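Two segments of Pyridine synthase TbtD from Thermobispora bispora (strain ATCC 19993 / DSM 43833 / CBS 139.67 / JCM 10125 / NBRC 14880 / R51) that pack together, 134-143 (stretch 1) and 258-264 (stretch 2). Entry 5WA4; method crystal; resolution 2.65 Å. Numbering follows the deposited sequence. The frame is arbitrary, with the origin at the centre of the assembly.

Stretch 1, residues 134-143: TVRDVLLADF
Stretch 2, residues 258-264: ERARALL

Two helices, 135-143 and 258-264, lie nearly antiparallel at 174°, their axes 11.7 Å apart at closest approach, so side chains rather than backbones fill the gap. Both keep ordinary helical phi/psi, near -60/-45. The register is set by two pairs: the CA atoms of Val 135 and Leu 263 stand 8.4 Å apart, those of Leu 139 and Ala 260 8.0 Å. Thr 134 (chi1 p) caps the first helix, its OG1 accepting from Asp 137 N at 3.2 Å.

Leu 139 covers the most surface. Pointing toward the partner with chi1 t and chi2 p, it sets CD2 4.1 Å from Ala 260 CB and 4.4 Å from Leu 263 CD1, while its CD1 lies 3.3 Å from Arg 259 NH1. The small Ala 260 accompanies the closer of the two CA approaches.

Arg 259 (chi1 t, chi2 128°, chi3 p) thus lays its guanidinium near a methyl and also reaches a charge: NH1 lies 3.3 Å from Asp 142 OD2, a salt bridge whose hydrogen bond is weak, bent to 141°. Asp 142 (chi1 m) sits three residues after Leu 139, on the same helical side.

Leu 263 (chi1 m, chi2 t) extends the apolar seam, its CD2 3.7 Å from CG1 of Val 135 (chi1 t). The rule is a mix of three- and four-residue steps: Val 135, Leu 139 and Asp 142 on one helix, Arg 259 or Ala 260 to Leu 263 on the other, with charge pairing at one end.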

# COMPACT_ATOMS: atom_id res chain seq x y z
N THR E 134 -33.42 -0.77 8.09
CA THR E 134 -32.95 -0.94 6.70
C THR E 134 -33.62 -2.15 6.07
O THR E 134 -34.39 -2.85 6.72
CB THR E 134 -31.42 -1.11 6.60
OG1 THR E 134 -31.02 -2.30 7.29
CG2 THR E 134 -30.70 0.10 7.20
N VAL E 135 -33.36 -2.39 4.79
CA VAL E 135 -33.99 -3.53 4.12
C VAL E 135 -33.39 -4.81 4.70
O VAL E 135 -34.08 -5.78 4.99
CB VAL E 135 -33.81 -3.45 2.58
CG1 VAL E 135 -34.47 -4.63 1.88
CG2 VAL E 135 -34.42 -2.14 2.05
N ARG E 136 -32.08 -4.75 4.90
CA ARG E 136 -31.29 -5.74 5.61
C ARG E 136 -31.83 -6.20 6.94
O ARG E 136 -32.05 -7.38 7.15
CB ARG E 136 -29.91 -5.19 5.83
CG ARG E 136 -29.10 -5.91 6.87
CD ARG E 136 -27.66 -5.86 6.47
NE ARG E 136 -27.54 -6.37 5.12
CZ ARG E 136 -27.35 -5.60 4.05
NH1 ARG E 136 -27.21 -4.26 4.18
NH2 ARG E 136 -27.29 -6.17 2.85
N ASP E 137 -32.00 -5.25 7.87
CA ASP E 137 -32.40 -5.57 9.23
C ASP E 137 -33.76 -6.24 9.23
O ASP E 137 -34.07 -7.06 10.11
CB ASP E 137 -32.43 -4.29 10.08
CG ASP E 137 -31.05 -3.65 10.22
OD1 ASP E 137 -30.08 -4.41 10.45
OD2 ASP E 137 -30.93 -2.41 10.08
N VAL E 138 -34.57 -5.90 8.24
CA VAL E 138 -35.93 -6.41 8.13
C VAL E 138 -35.85 -7.87 7.67
O VAL E 138 -36.55 -8.74 8.21
CB VAL E 138 -36.78 -5.51 7.16
CG1 VAL E 138 -37.83 -6.31 6.40
CG2 VAL E 138 -37.43 -4.37 7.93
N LEU E 139 -34.98 -8.14 6.72
CA LEU E 139 -34.76 -9.50 6.25
C LEU E 139 -34.15 -10.38 7.36
O LEU E 139 -34.54 -11.54 7.55
CB LEU E 139 -33.84 -9.48 5.04
CG LEU E 139 -33.70 -10.80 4.30
CD1 LEU E 139 -35.06 -11.15 3.74
CD2 LEU E 139 -32.62 -10.76 3.20
N LEU E 140 -33.21 -9.82 8.10
CA LEU E 140 -32.52 -10.52 9.19
C LEU E 140 -33.50 -10.94 10.28
O LEU E 140 -33.55 -12.11 10.66
CB LEU E 140 -31.43 -9.63 9.79
CG LEU E 140 -30.16 -10.33 10.26
CD1 LEU E 140 -29.54 -11.10 9.10
CD2 LEU E 140 -29.19 -9.29 10.79
N ALA E 141 -34.28 -9.97 10.74
CA ALA E 141 -35.34 -10.20 11.72
C ALA E 141 -36.29 -11.32 11.29
O ALA E 141 -36.60 -12.20 12.10
CB ALA E 141 -36.11 -8.91 11.96
N ASP E 142 -36.74 -11.30 10.04
CA ASP E 142 -37.60 -12.37 9.54
C ASP E 142 -36.88 -13.69 9.65
O ASP E 142 -37.44 -14.69 10.12
CB ASP E 142 -38.01 -12.13 8.08
CG ASP E 142 -39.16 -11.13 7.92
OD1 ASP E 142 -39.56 -10.47 8.92
OD2 ASP E 142 -39.64 -10.99 6.77
N PHE E 143 -35.62 -13.69 9.22
CA PHE E 143 -34.83 -14.91 9.27
C PHE E 143 -34.71 -15.46 10.70
O PHE E 143 -34.82 -16.66 10.91
CB PHE E 143 -33.42 -14.69 8.70
CG PHE E 143 -32.47 -15.81 9.02
CD1 PHE E 143 -32.49 -16.97 8.27
CD2 PHE E 143 -31.60 -15.71 10.11
CE1 PHE E 143 -31.64 -18.03 8.57
CE2 PHE E 143 -30.75 -16.76 10.43
CZ PHE E 143 -30.77 -17.93 9.66
N GLU E 258 -34.19 -16.62 -2.28
CA GLU E 258 -34.97 -16.04 -3.36
C GLU E 258 -35.31 -14.58 -3.10
O GLU E 258 -35.07 -13.72 -3.95
CB GLU E 258 -36.26 -16.83 -3.56
CG GLU E 258 -36.02 -18.26 -4.01
CD GLU E 258 -35.36 -18.30 -5.36
OE1 GLU E 258 -35.97 -17.78 -6.32
OE2 GLU E 258 -34.24 -18.86 -5.46
N ARG E 259 -35.86 -14.31 -1.91
CA ARG E 259 -36.16 -12.96 -1.49
C ARG E 259 -34.92 -12.06 -1.43
O ARG E 259 -35.01 -10.85 -1.67
CB ARG E 259 -36.84 -12.98 -0.13
CG ARG E 259 -36.90 -11.62 0.52
CD ARG E 259 -38.31 -11.30 0.96
NE ARG E 259 -38.87 -12.43 1.70
CZ ARG E 259 -38.86 -12.54 3.02
NH1 ARG E 259 -38.33 -11.57 3.78
NH2 ARG E 259 -39.40 -13.63 3.58
N ALA E 260 -33.76 -12.63 -1.14
CA ALA E 260 -32.56 -11.82 -1.12
C ALA E 260 -32.06 -11.51 -2.53
O ALA E 260 -31.52 -10.42 -2.77
CB ALA E 260 -31.47 -12.52 -0.30
N ARG E 261 -32.23 -12.45 -3.46
CA ARG E 261 -31.79 -12.27 -4.85
C ARG E 261 -32.69 -11.27 -5.55
O ARG E 261 -32.22 -10.36 -6.23
CB ARG E 261 -31.77 -13.59 -5.61
CG ARG E 261 -31.59 -13.43 -7.13
CD ARG E 261 -31.66 -14.77 -7.88
NE ARG E 261 -33.03 -15.12 -8.23
CZ ARG E 261 -33.39 -16.24 -8.87
NH1 ARG E 261 -32.47 -17.13 -9.24
NH2 ARG E 261 -34.67 -16.48 -9.14
N ALA E 262 -33.99 -11.42 -5.37
CA ALA E 262 -34.94 -10.40 -5.75
C ALA E 262 -34.52 -9.02 -5.20
O ALA E 262 -34.34 -8.09 -5.97
CB ALA E 262 -36.32 -10.78 -5.28
N LEU E 263 -34.35 -8.90 -3.89
CA LEU E 263 -33.95 -7.61 -3.27
C LEU E 263 -32.67 -6.96 -3.85
O LEU E 263 -32.57 -5.73 -3.95
CB LEU E 263 -33.76 -7.79 -1.77
CG LEU E 263 -35.06 -7.79 -0.96
CD1 LEU E 263 -34.81 -8.12 0.50
CD2 LEU E 263 -35.81 -6.47 -1.10
N LEU E 264 -31.70 -7.80 -4.21
CA LEU E 264 -30.46 -7.32 -4.82
C LEU E 264 -30.70 -6.85 -6.24
O LEU E 264 -30.28 -5.76 -6.61
CB LEU E 264 -29.39 -8.41 -4.79
CG LEU E 264 -28.71 -8.57 -3.42
CD1 LEU E 264 -27.84 -9.81 -3.37
CD2 LEU E 264 -27.89 -7.35 -3.11